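Local coordinates for mitogen-activated protein kinase (Leishmania major, PDB 3UIB) that probably acts as an ATP-dependent serine/threonine kinase of the MAP kinase family and here binds the inhibitor SB203580, at residues I47-K52 with Y110-L115; M140-L145 with N170-I175; V156-H161 with K209-L214. One frame throughout, in Å; residues are numbered along the deposited sequence.

Contact 1: I47-K52 with Y110-L115; sequences IPVAIK and YLVTEL. With SB2 (4-[5-(4-fluoro-phenyl)-2-(4-methanesulfinyl-phenyl)-3H-imidazol-4-yl]-pyridine), chain B.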
loop_
_atom_site.group_PDB
_atom_site.type_symbol
_atom_site.label_atom_id
_atom_site.label_comp_id
_atom_site.label_asym_id
_atom_site.label_seq_id
_atom_site.Cartn_x
_atom_site.Cartn_y
_atom_site.Cartn_z
ATOM N N ILE A 47 16.756 -14.156 -17.211
ATOM C CA ILE A 47 16.131 -13.637 -15.984
ATOM C C ILE A 47 14.677 -13.196 -16.268
ATOM O O ILE A 47 14.473 -12.390 -17.179
ATOM C CB ILE A 47 16.938 -12.486 -15.290
ATOM C CG1 ILE A 47 18.432 -12.430 -15.703
ATOM C CG2 ILE A 47 16.772 -12.552 -13.767
ATOM C CD1 ILE A 47 19.093 -11.033 -15.605
ATOM N N PRO A 48 13.656 -13.686 -15.514
ATOM C CA PRO A 48 12.279 -13.227 -15.773
ATOM C C PRO A 48 12.017 -11.854 -15.154
ATOM O O PRO A 48 12.123 -11.683 -13.938
ATOM C CB PRO A 48 11.403 -14.337 -15.182
ATOM C CG PRO A 48 12.278 -15.079 -14.229
ATOM C CD PRO A 48 13.705 -14.640 -14.386
ATOM N N VAL A 49 11.719 -10.865 -16.011
ATOM C CA VAL A 49 11.498 -9.468 -15.621
ATOM C C VAL A 49 10.113 -8.926 -16.011
ATOM O O VAL A 49 9.370 -9.586 -16.739
ATOM C CB VAL A 49 12.648 -8.529 -16.099
ATOM C CG1 VAL A 49 13.930 -8.763 -15.304
ATOM C CG2 VAL A 49 12.900 -8.645 -17.604
ATOM N N ALA A 50 9.772 -7.725 -15.499
ATOM C CA ALA A 50 8.526 -7.008 -15.769
ATOM C C ALA A 50 8.860 -5.631 -16.345
ATOM O O ALA A 50 9.554 -4.841 -15.699
ATOM C CB ALA A 50 7.715 -6.863 -14.490
ATOM N N ILE A 51 8.401 -5.365 -17.580
ATOM C CA ILE A 51 8.668 -4.103 -18.269
ATOM C C ILE A 51 7.394 -3.260 -18.381
ATOM O O ILE A 51 6.391 -3.722 -18.928
ATOM C CB ILE A 51 9.416 -4.288 -19.628
ATOM C CG1 ILE A 51 10.601 -5.270 -19.509
ATOM C CG2 ILE A 51 9.898 -2.948 -20.185
ATOM C CD1 ILE A 51 10.377 -6.593 -20.185
ATOM N N LYS A 52 7.447 -2.030 -17.841
ATOM C CA LYS A 52 6.344 -1.066 -17.845
ATOM C C LYS A 52 6.638 0.030 -18.870
ATOM O O LYS A 52 7.723 0.616 -18.852
ATOM C CB LYS A 52 6.158 -0.469 -16.435
ATOM C CG LYS A 52 4.902 0.383 -16.233
ATOM C CD LYS A 52 4.860 0.970 -14.822
ATOM C CE LYS A 52 4.101 2.272 -14.743
ATOM N NZ LYS A 52 4.123 2.832 -13.368
ATOM N N TYR A 110 10.458 3.425 -20.540
ATOM C CA TYR A 110 10.490 1.997 -20.225
ATOM C C TYR A 110 11.067 1.760 -18.815
ATOM O O TYR A 110 12.105 2.333 -18.471
ATOM C CB TYR A 110 11.307 1.239 -21.304
ATOM C CG TYR A 110 12.755 1.681 -21.432
ATOM C CD1 TYR A 110 13.090 2.856 -22.100
ATOM C CD2 TYR A 110 13.788 0.915 -20.899
ATOM C CE1 TYR A 110 14.415 3.281 -22.196
ATOM C CE2 TYR A 110 15.118 1.327 -20.995
ATOM C CZ TYR A 110 15.426 2.508 -21.647
ATOM O OH TYR A 110 16.735 2.912 -21.752
ATOM N N LEU A 111 10.385 0.937 -17.996
ATOM C CA LEU A 111 10.840 0.627 -16.636
ATOM C C LEU A 111 10.926 -0.867 -16.410
ATOM O O LEU A 111 9.984 -1.584 -16.737
ATOM C CB LEU A 111 9.944 1.277 -15.571
ATOM C CG LEU A 111 10.116 2.772 -15.317
ATOM C CD1 LEU A 111 9.095 3.270 -14.317
ATOM C CD2 LEU A 111 11.525 3.111 -14.843
ATOM N N VAL A 112 12.059 -1.340 -15.855
ATOM C CA VAL A 112 12.294 -2.768 -15.614
ATOM C C VAL A 112 12.515 -3.085 -14.120
ATOM O O VAL A 112 13.316 -2.422 -13.460
ATOM C CB VAL A 112 13.439 -3.333 -16.518
ATOM C CG1 VAL A 112 13.586 -4.846 -16.371
ATOM C CG2 VAL A 112 13.232 -2.969 -17.986
ATOM N N THR A 113 11.781 -4.097 -13.608
ATOM C CA THR A 113 11.845 -4.659 -12.244
ATOM C C THR A 113 11.761 -6.197 -12.382
ATOM O O THR A 113 11.627 -6.693 -13.503
ATOM C CB THR A 113 10.676 -4.155 -11.348
ATOM O OG1 THR A 113 9.423 -4.530 -11.923
ATOM C CG2 THR A 113 10.722 -2.656 -11.074
ATOM N N GLU A 114 11.815 -6.944 -11.257
ATOM C CA GLU A 114 11.667 -8.403 -11.268
ATOM C C GLU A 114 10.194 -8.733 -11.543
ATOM O O GLU A 114 9.317 -7.960 -11.140
ATOM C CB GLU A 114 12.070 -9.001 -9.911
ATOM C CG GLU A 114 13.559 -9.219 -9.717
ATOM C CD GLU A 114 13.921 -9.830 -8.375
ATOM O OE1 GLU A 114 13.606 -11.023 -8.158
ATOM O OE2 GLU A 114 14.512 -9.113 -7.535
ATOM N N LEU A 115 9.915 -9.860 -12.220
ATOM C CA LEU A 115 8.534 -10.249 -12.499
ATOM C C LEU A 115 7.926 -10.949 -11.294
ATOM O O LEU A 115 8.497 -11.918 -10.786
ATOM C CB LEU A 115 8.417 -11.116 -13.765
ATOM C CG LEU A 115 6.994 -11.505 -14.205
ATOM C CD1 LEU A 115 6.233 -10.313 -14.786
ATOM C CD2 LEU A 115 7.028 -12.651 -15.204
HETATM O O2 SB2 B . -4.063 -0.835 -9.958
HETATM C C1 SB2 B . -2.871 0.244 -7.473
HETATM S S1 SB2 B . -3.255 -1.265 -8.409
HETATM C CA1 SB2 B . 0.515 -1.060 -9.856
HETATM C CA2 SB2 B . -0.742 -0.709 -9.364
HETATM C CA3 SB2 B . -1.663 -1.703 -9.031
HETATM C CA4 SB2 B . -1.323 -3.051 -9.194
HETATM C CA5 SB2 B . -0.064 -3.403 -9.687
HETATM C CA6 SB2 B . 0.857 -2.405 -10.024
HETATM N NB1 SB2 B . 5.698 -7.811 -11.627
HETATM C CB2 SB2 B . 6.417 -6.756 -11.207
HETATM C CB3 SB2 B . 5.818 -5.505 -11.038
HETATM C CB4 SB2 B . 4.458 -5.351 -11.312
HETATM C CB5 SB2 B . 3.732 -6.462 -11.747
HETATM C CB6 SB2 B . 4.384 -7.692 -11.897
HETATM N NC1 SB2 B . 2.563 -4.020 -10.636
HETATM C CC2 SB2 B . 2.217 -2.720 -10.552
HETATM N NC3 SB2 B . 3.190 -1.873 -10.958
HETATM C CC4 SB2 B . 4.240 -2.614 -11.351
HETATM C CC5 SB2 B . 3.809 -4.018 -11.129
HETATM C CD1 SB2 B . 6.221 -2.675 -12.920
HETATM C CD2 SB2 B . 7.439 -2.129 -13.342
HETATM C CD3 SB2 B . 7.964 -0.998 -12.702
HETATM C CD4 SB2 B . 7.272 -0.402 -11.648
HETATM C CD5 SB2 B . 6.061 -0.947 -11.226
HETATM C CD6 SB2 B . 5.536 -2.079 -11.855
HETATM F FD3 SB2 B . 9.132 -0.470 -13.098
#

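Contact 2: M140-L145 with N170-I175; sequences MYHILL and NNDITI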
loop_
_atom_site.group_PDB
_atom_site.type_symbol
_atom_site.label_atom_id
_atom_site.label_comp_id
_atom_site.label_asym_id
_atom_site.label_seq_id
_atom_site.Cartn_x
_atom_site.Cartn_y
_atom_site.Cartn_z
ATOM N N MET A 140 1.367 -10.934 6.737
ATOM C CA MET A 140 1.245 -9.732 7.561
ATOM C C MET A 140 2.593 -9.222 8.044
ATOM O O MET A 140 2.851 -8.022 7.951
ATOM C CB MET A 140 0.281 -9.939 8.739
ATOM C CG MET A 140 -1.195 -9.922 8.341
ATOM S SD MET A 140 -1.699 -8.546 7.273
ATOM C CE MET A 140 -1.422 -7.133 8.364
ATOM N N TYR A 141 3.468 -10.132 8.506
ATOM C CA TYR A 141 4.804 -9.775 8.973
ATOM C C TYR A 141 5.588 -9.054 7.883
ATOM O O TYR A 141 6.166 -8.001 8.145
ATOM C CB TYR A 141 5.563 -11.007 9.511
ATOM C CG TYR A 141 6.827 -10.644 10.259
ATOM C CD1 TYR A 141 6.776 -9.923 11.448
ATOM C CD2 TYR A 141 8.079 -11.020 9.775
ATOM C CE1 TYR A 141 7.936 -9.571 12.132
ATOM C CE2 TYR A 141 9.249 -10.675 10.453
ATOM C CZ TYR A 141 9.171 -9.948 11.631
ATOM O OH TYR A 141 10.310 -9.598 12.309
ATOM N N HIS A 142 5.534 -9.577 6.647
ATOM C CA HIS A 142 6.204 -8.966 5.512
ATOM C C HIS A 142 5.531 -7.692 5.031
ATOM O O HIS A 142 6.245 -6.744 4.705
ATOM C CB HIS A 142 6.442 -9.978 4.405
ATOM C CG HIS A 142 7.525 -10.950 4.762
ATOM N ND1 HIS A 142 8.848 -10.698 4.452
ATOM C CD2 HIS A 142 7.452 -12.110 5.452
ATOM C CE1 HIS A 142 9.528 -11.722 4.938
ATOM N NE2 HIS A 142 8.727 -12.599 5.539
ATOM N N ILE A 143 4.176 -7.635 5.043
ATOM C CA ILE A 143 3.423 -6.435 4.660
ATOM C C ILE A 143 3.846 -5.283 5.581
ATOM O O ILE A 143 4.291 -4.244 5.086
ATOM C CB ILE A 143 1.884 -6.651 4.669
ATOM C CG1 ILE A 143 1.440 -7.681 3.595
ATOM C CG2 ILE A 143 1.134 -5.305 4.494
ATOM C CD1 ILE A 143 0.040 -8.235 3.800
ATOM N N LEU A 144 3.759 -5.509 6.916
ATOM C CA LEU A 144 4.135 -4.549 7.960
ATOM C C LEU A 144 5.616 -4.131 7.904
ATOM O O LEU A 144 5.918 -2.970 8.184
ATOM C CB LEU A 144 3.740 -5.049 9.362
ATOM C CG LEU A 144 2.240 -5.094 9.686
ATOM C CD1 LEU A 144 2.002 -5.649 11.051
ATOM C CD2 LEU A 144 1.608 -3.720 9.630
ATOM N N LEU A 145 6.526 -5.057 7.503
ATOM C CA LEU A 145 7.955 -4.748 7.354
ATOM C C LEU A 145 8.165 -3.770 6.220
ATOM O O LEU A 145 8.845 -2.765 6.415
ATOM C CB LEU A 145 8.834 -5.994 7.181
ATOM C CG LEU A 145 9.158 -6.790 8.451
ATOM C CD1 LEU A 145 9.960 -7.995 8.120
ATOM C CD2 LEU A 145 9.893 -5.952 9.473
ATOM N N ASN A 170 9.110 -17.268 -5.140
ATOM C CA ASN A 170 9.511 -17.887 -3.874
ATOM C C ASN A 170 8.450 -17.672 -2.764
ATOM O O ASN A 170 8.700 -18.033 -1.610
ATOM C CB ASN A 170 10.904 -17.395 -3.438
ATOM C CG ASN A 170 10.955 -15.966 -2.956
ATOM O OD1 ASN A 170 10.771 -15.679 -1.771
ATOM N ND2 ASN A 170 11.266 -15.046 -3.854
ATOM N N ASN A 171 7.275 -17.081 -3.130
ATOM C CA ASN A 171 6.090 -16.793 -2.298
ATOM C C ASN A 171 6.162 -15.545 -1.384
ATOM O O ASN A 171 5.139 -15.156 -0.812
ATOM C CB ASN A 171 5.580 -18.056 -1.558
ATOM C CG ASN A 171 4.177 -17.965 -1.004
ATOM O OD1 ASN A 171 3.200 -17.738 -1.731
ATOM N ND2 ASN A 171 4.049 -18.161 0.304
ATOM N N ASP A 172 7.337 -14.892 -1.284
ATOM C CA ASP A 172 7.503 -13.712 -0.430
ATOM C C ASP A 172 6.854 -12.414 -0.938
ATOM O O ASP A 172 6.759 -12.196 -2.151
ATOM C CB ASP A 172 8.962 -13.535 0.007
ATOM C CG ASP A 172 9.406 -14.575 1.025
ATOM O OD1 ASP A 172 9.225 -15.786 0.760
ATOM O OD2 ASP A 172 9.931 -14.179 2.086
ATOM N N ILE A 173 6.389 -11.563 0.009
ATOM C CA ILE A 173 5.683 -10.305 -0.245
ATOM C C ILE A 173 6.538 -9.076 -0.608
ATOM O O ILE A 173 7.592 -8.844 -0.016
ATOM C CB ILE A 173 4.599 -10.064 0.840
ATOM C CG1 ILE A 173 3.246 -10.586 0.332
ATOM C CG2 ILE A 173 4.517 -8.592 1.335
ATOM C CD1 ILE A 173 2.194 -10.761 1.355
ATOM N N THR A 174 6.049 -8.287 -1.584
ATOM C CA THR A 174 6.678 -7.066 -2.090
ATOM C C THR A 174 5.602 -5.996 -2.299
ATOM O O THR A 174 4.516 -6.309 -2.790
ATOM C CB THR A 174 7.459 -7.386 -3.367
ATOM O OG1 THR A 174 8.426 -8.387 -3.070
ATOM C CG2 THR A 174 8.167 -6.195 -3.945
ATOM N N ILE A 175 5.912 -4.742 -1.928
ATOM C CA ILE A 175 5.009 -3.598 -2.046
ATOM C C ILE A 175 5.439 -2.663 -3.189
ATOM O O ILE A 175 6.624 -2.352 -3.329
ATOM C CB ILE A 175 4.902 -2.853 -0.678
ATOM C CG1 ILE A 175 4.281 -3.756 0.412
ATOM C CG2 ILE A 175 4.127 -1.535 -0.801
ATOM C CD1 ILE A 175 4.429 -3.232 1.846
#

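Contact 3: V156-H161 with K209-L214; sequences VHRDLH and KGFTKL. With SB2 (4-[5-(4-fluoro-phenyl)-2-(4-methanesulfinyl-phenyl)-3H-imidazol-4-yl]-pyridine), chain B.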
loop_
_atom_site.group_PDB
_atom_site.type_symbol
_atom_site.label_atom_id
_atom_site.label_comp_id
_atom_site.label_asym_id
_atom_site.label_seq_id
_atom_site.Cartn_x
_atom_site.Cartn_y
_atom_site.Cartn_z
ATOM N N VAL A 156 4.634 7.642 2.904
ATOM C CA VAL A 156 3.300 7.146 3.236
ATOM C C VAL A 156 2.740 6.557 1.940
ATOM O O VAL A 156 2.736 7.235 0.907
ATOM C CB VAL A 156 2.365 8.220 3.860
ATOM C CG1 VAL A 156 1.024 7.614 4.267
ATOM C CG2 VAL A 156 3.023 8.892 5.056
ATOM N N HIS A 157 2.331 5.279 1.982
ATOM C CA HIS A 157 1.783 4.591 0.817
ATOM C C HIS A 157 0.487 5.277 0.371
ATOM O O HIS A 157 0.387 5.683 -0.788
ATOM C CB HIS A 157 1.560 3.098 1.118
ATOM C CG HIS A 157 1.399 2.263 -0.107
ATOM N ND1 HIS A 157 0.292 2.384 -0.923
ATOM C CD2 HIS A 157 2.226 1.331 -0.624
ATOM C CE1 HIS A 157 0.475 1.519 -1.905
ATOM N NE2 HIS A 157 1.624 0.859 -1.765
ATOM N N ARG A 158 -0.475 5.443 1.316
ATOM C CA ARG A 158 -1.782 6.104 1.158
ATOM C C ARG A 158 -2.834 5.290 0.377
ATOM O O ARG A 158 -4.030 5.553 0.523
ATOM C CB ARG A 158 -1.633 7.544 0.617
ATOM C CG ARG A 158 -2.758 8.495 0.987
ATOM C CD ARG A 158 -2.665 9.757 0.163
ATOM N NE ARG A 158 -3.826 10.625 0.350
ATOM C CZ ARG A 158 -3.901 11.878 -0.089
ATOM N NH1 ARG A 158 -2.878 12.425 -0.737
ATOM N NH2 ARG A 158 -4.995 12.596 0.125
ATOM N N ASP A 159 -2.401 4.294 -0.418
ATOM C CA ASP A 159 -3.306 3.459 -1.208
ATOM C C ASP A 159 -2.927 1.952 -1.139
ATOM O O ASP A 159 -2.782 1.276 -2.165
ATOM C CB ASP A 159 -3.411 4.015 -2.647
ATOM C CG ASP A 159 -4.465 3.361 -3.520
ATOM O OD1 ASP A 159 -5.646 3.349 -3.116
ATOM O OD2 ASP A 159 -4.106 2.874 -4.615
ATOM N N LEU A 160 -2.761 1.430 0.095
ATOM C CA LEU A 160 -2.419 0.017 0.301
ATOM C C LEU A 160 -3.666 -0.863 0.232
ATOM O O LEU A 160 -4.639 -0.629 0.951
ATOM C CB LEU A 160 -1.643 -0.219 1.610
ATOM C CG LEU A 160 -1.083 -1.641 1.821
ATOM C CD1 LEU A 160 0.140 -1.892 0.954
ATOM C CD2 LEU A 160 -0.754 -1.890 3.285
ATOM N N HIS A 161 -3.625 -1.863 -0.655
ATOM C CA HIS A 161 -4.691 -2.836 -0.897
ATOM C C HIS A 161 -4.089 -4.117 -1.492
ATOM O O HIS A 161 -2.979 -4.061 -2.020
ATOM C CB HIS A 161 -5.811 -2.244 -1.786
ATOM C CG HIS A 161 -5.390 -1.850 -3.166
ATOM N ND1 HIS A 161 -5.003 -0.558 -3.458
ATOM C CD2 HIS A 161 -5.366 -2.580 -4.302
ATOM C CE1 HIS A 161 -4.729 -0.551 -4.752
ATOM N NE2 HIS A 161 -4.915 -1.752 -5.297
ATOM N N LYS A 209 -6.908 16.572 5.736
ATOM C CA LYS A 209 -5.656 17.080 5.175
ATOM C C LYS A 209 -4.411 16.669 5.964
ATOM O O LYS A 209 -3.345 16.513 5.366
ATOM C CB LYS A 209 -5.719 18.611 4.967
ATOM C CG LYS A 209 -5.987 19.449 6.235
ATOM C CD LYS A 209 -7.480 19.701 6.510
ATOM C CE LYS A 209 -7.725 20.127 7.938
ATOM N NZ LYS A 209 -9.172 20.107 8.286
ATOM N N GLY A 210 -4.559 16.493 7.280
ATOM C CA GLY A 210 -3.469 16.131 8.185
ATOM C C GLY A 210 -3.275 14.647 8.444
ATOM O O GLY A 210 -2.912 14.251 9.560
ATOM N N PHE A 211 -3.492 13.813 7.406
ATOM C CA PHE A 211 -3.307 12.368 7.481
ATOM C C PHE A 211 -1.808 12.047 7.634
ATOM O O PHE A 211 -0.961 12.780 7.112
ATOM C CB PHE A 211 -3.912 11.682 6.242
ATOM C CG PHE A 211 -3.122 11.871 4.968
ATOM C CD1 PHE A 211 -3.329 12.983 4.161
ATOM C CD2 PHE A 211 -2.161 10.940 4.581
ATOM C CE1 PHE A 211 -2.577 13.173 2.998
ATOM C CE2 PHE A 211 -1.410 11.131 3.420
ATOM C CZ PHE A 211 -1.626 12.244 2.634
ATOM N N THR A 212 -1.491 10.965 8.371
ATOM C CA THR A 212 -0.115 10.539 8.645
ATOM C C THR A 212 0.105 9.110 8.158
ATOM O O THR A 212 -0.815 8.521 7.582
ATOM C CB THR A 212 0.173 10.640 10.149
ATOM O OG1 THR A 212 -0.621 9.673 10.833
ATOM C CG2 THR A 212 -0.081 12.030 10.707
ATOM N N LYS A 213 1.305 8.536 8.438
ATOM C CA LYS A 213 1.689 7.152 8.119
ATOM C C LYS A 213 0.657 6.136 8.647
ATOM O O LYS A 213 0.561 5.027 8.117
ATOM C CB LYS A 213 3.110 6.820 8.655
ATOM C CG LYS A 213 3.333 7.103 10.157
ATOM C CD LYS A 213 4.712 6.679 10.671
ATOM C CE LYS A 213 5.787 7.738 10.568
ATOM N NZ LYS A 213 6.358 7.842 9.192
ATOM N N LEU A 214 -0.131 6.542 9.665
ATOM C CA LEU A 214 -1.173 5.737 10.304
ATOM C C LEU A 214 -2.336 5.319 9.409
ATOM O O LEU A 214 -3.009 4.344 9.731
ATOM C CB LEU A 214 -1.604 6.313 11.659
ATOM C CG LEU A 214 -0.493 6.211 12.725
ATOM C CD1 LEU A 214 -0.497 7.381 13.645
ATOM C CD2 LEU A 214 -0.566 4.907 13.503
HETATM O O2 SB2 B . -4.063 -0.835 -9.958
HETATM C C1 SB2 B . -2.871 0.244 -7.473
HETATM S S1 SB2 B . -3.255 -1.265 -8.409
HETATM C CA1 SB2 B . 0.515 -1.060 -9.856
HETATM C CA2 SB2 B . -0.742 -0.709 -9.364
HETATM C CA3 SB2 B . -1.663 -1.703 -9.031
HETATM C CA4 SB2 B . -1.323 -3.051 -9.194
HETATM C CA5 SB2 B . -0.064 -3.403 -9.687
HETATM C CA6 SB2 B . 0.857 -2.405 -10.024
HETATM N NB1 SB2 B . 5.698 -7.811 -11.627
HETATM C CB2 SB2 B . 6.417 -6.756 -11.207
HETATM C CB3 SB2 B . 5.818 -5.505 -11.038
HETATM C CB4 SB2 B . 4.458 -5.351 -11.312
HETATM C CB5 SB2 B . 3.732 -6.462 -11.747
HETATM C CB6 SB2 B . 4.384 -7.692 -11.897
HETATM N NC1 SB2 B . 2.563 -4.020 -10.636
HETATM C CC2 SB2 B . 2.217 -2.720 -10.552
HETATM N NC3 SB2 B . 3.190 -1.873 -10.958
HETATM C CC4 SB2 B . 4.240 -2.614 -11.351
HETATM C CC5 SB2 B . 3.809 -4.018 -11.129
HETATM C CD1 SB2 B . 6.221 -2.675 -12.920
HETATM C CD2 SB2 B . 7.439 -2.129 -13.342
HETATM C CD3 SB2 B . 7.964 -0.998 -12.702
HETATM C CD4 SB2 B . 7.272 -0.402 -11.648
HETATM C CD5 SB2 B . 6.061 -0.947 -11.226
HETATM C CD6 SB2 B . 5.536 -2.079 -11.855
HETATM F FD3 SB2 B . 9.132 -0.470 -13.098
#

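Contact 1: I47-K52 with Y110-L115
V49 to K52 pair antiparallel with L111 to E114 in the N-lobe sheet of the kinase fold. By fold and sequence these are strands β3 and β5, with 48-53 in the middle of the sheet and 110-114 at an edge. On one face V112 is a forked bump beside I51. Its CG1 stands anti to the backbone N (chi1 -174°), which sends the two methyls to different neighbours. CG1 reaches across to V49 CB at 3.8 Å. CG2 lies 3.8 Å from I51 CG1, and there the two side chains run abreast.

The other face carries A50, K52, L111 and T113 and forms one wall of the SB2 pocket. The methyl of A50 meets the pyridine ring, CB to CB2 of SB2 at 3.5 Å. The fluorophenyl ring reaches K52, T113 and L111. T113 holds the position known as the gatekeeper, and its CG2 is 3.4 Å from the fluorine FD3 of SB2. K52 passes the ring with its CB and runs on, extended, to a salt bridge with E79 of helix 70-85. This is the lysine-glutamate pair well known in kinases.

Past E114 the chain enters the hinge, where M116 N is hydrogen-bonded to SB2. L115 CB rests on V49 O, and its CD1 lies 3.8 Å from A50 CB. The strands are tied by two bonds each in the A50-T113 and K52-L111 pairs. A50 N reaches T113 O at 2.9 Å. At the hinge end the bond from L115 N to P48 O is weak, at 3.3 Å.

Contact 2: M140-L145 with N170-I175
In the C-lobe of the kinase fold, helix αE packs through H142 and I143 against I173 and I175 of the short strand β8. The helix spans 133-153 and the strand 173-175. Strand and helix segments run in nearly the same direction, 27° apart, with axes 7.9 Å apart at closest approach.

I173 is the main knob of the strand. Its CB points toward the helix, and its two branches do different work. CG2 sits against the start of the I143 backbone, 3.8 Å from I143 N, and also meets H142 CB at 3.9 Å. CD1 reaches along the other branch to I143 CG1, again at 3.9 Å. Two residues on, I175 also points toward the helix, while T174 between them points away and touches M116. I175 ends on the helix backbone, with CD1 3.4 Å from I143 O. On its far side I143 touches V223 of helix 215-229, which places the contact between β8 and the helical core.

At the outer end the chemistry turns polar. The side chain of H142 leaves beside its backbone N (chi1 -73°), which carries the ring out toward D172. D172 OD2 comes up obliquely to the ring, 3.8 Å from H142 CE1, with carboxylate and ring planes 73° apart. These two groups are secured by others: D172 OD2 is hydrogen-bonded to Y138 OH, and H142 ND1 to N90 ND2. The same N90 nitrogen also bonds I173 O, so a single amide joins helix and strand. If N90 donates to ND1, a neutral H142 would probably carry its proton on NE2, and the nearby carboxylate may favour a proton there.

Contact 3: V156-H161 with K209-L214
V156 and K213 bring two loops together with their CA atoms 5.1 Å apart, and neither segment has regular helix or strand. V156 points toward the other loop and rests both methyls against its backbone. CG2 lies 3.8 Å from K213 CA, and CG1 lies 3.9 Å from T212 O. The same CG1 stands at the edge of the F211 ring, at a looser 4.4 Å from CE2.

R158 takes a face of that ring. Its chain is extended from CG to NE, with CG anti to the backbone N (chi1 -154°), and this lays CD, NE and the guanidinium across F211. NE is 3.6 Å from F211 CZ. The guanidinium and ring planes are 29° apart, and the ring carbon sits toward the rim of the guanidinium. L204 of helix 202-205 touches both side chains.

H157, R158 and D159 form the HRD motif that opens the catalytic loop of protein kinases. The loop 209-214 leads into helix 215-229, the αF helix. D216 of that helix accepts from the backbone N of H157 and of R158, a bond pattern familiar from the kinase core. D159 forms a salt bridge with R200. Further along, H161 reaches the inhibitor: C1 of SB2 lies at the edge of the H161 ring, near its plane and 3.4 Å from CE1.

K213 turns its amine aside to the backbone O of H151, and meets V156 through its CB and CA. Next to it T212 caps the turn into the helix, where OG1 accepts a weak bond from L214 N at 3.4 Å.

Contact 1 belongs to the N-lobe and the other two to the C-lobe. Contact 2 is a buried contact of helix against strand, contact 3 a surface contact of loop with loop, and contact 1 is partly buried. Backbone hydrogen bonds hold contact 1; side-chain packing holds the other two, mainly apolar in contact 2, and arginine over a ring with valine on backbone in contact 3. Contacts 1 and 3 both touch SB2, from different ends, though their centres are about 27 Å apart. Contacts 2 and 3 touch directly: I175 CG2 lies 3.4 Å from H157 CD2, and I143 packs on L160. Both also lean on helix 215-229.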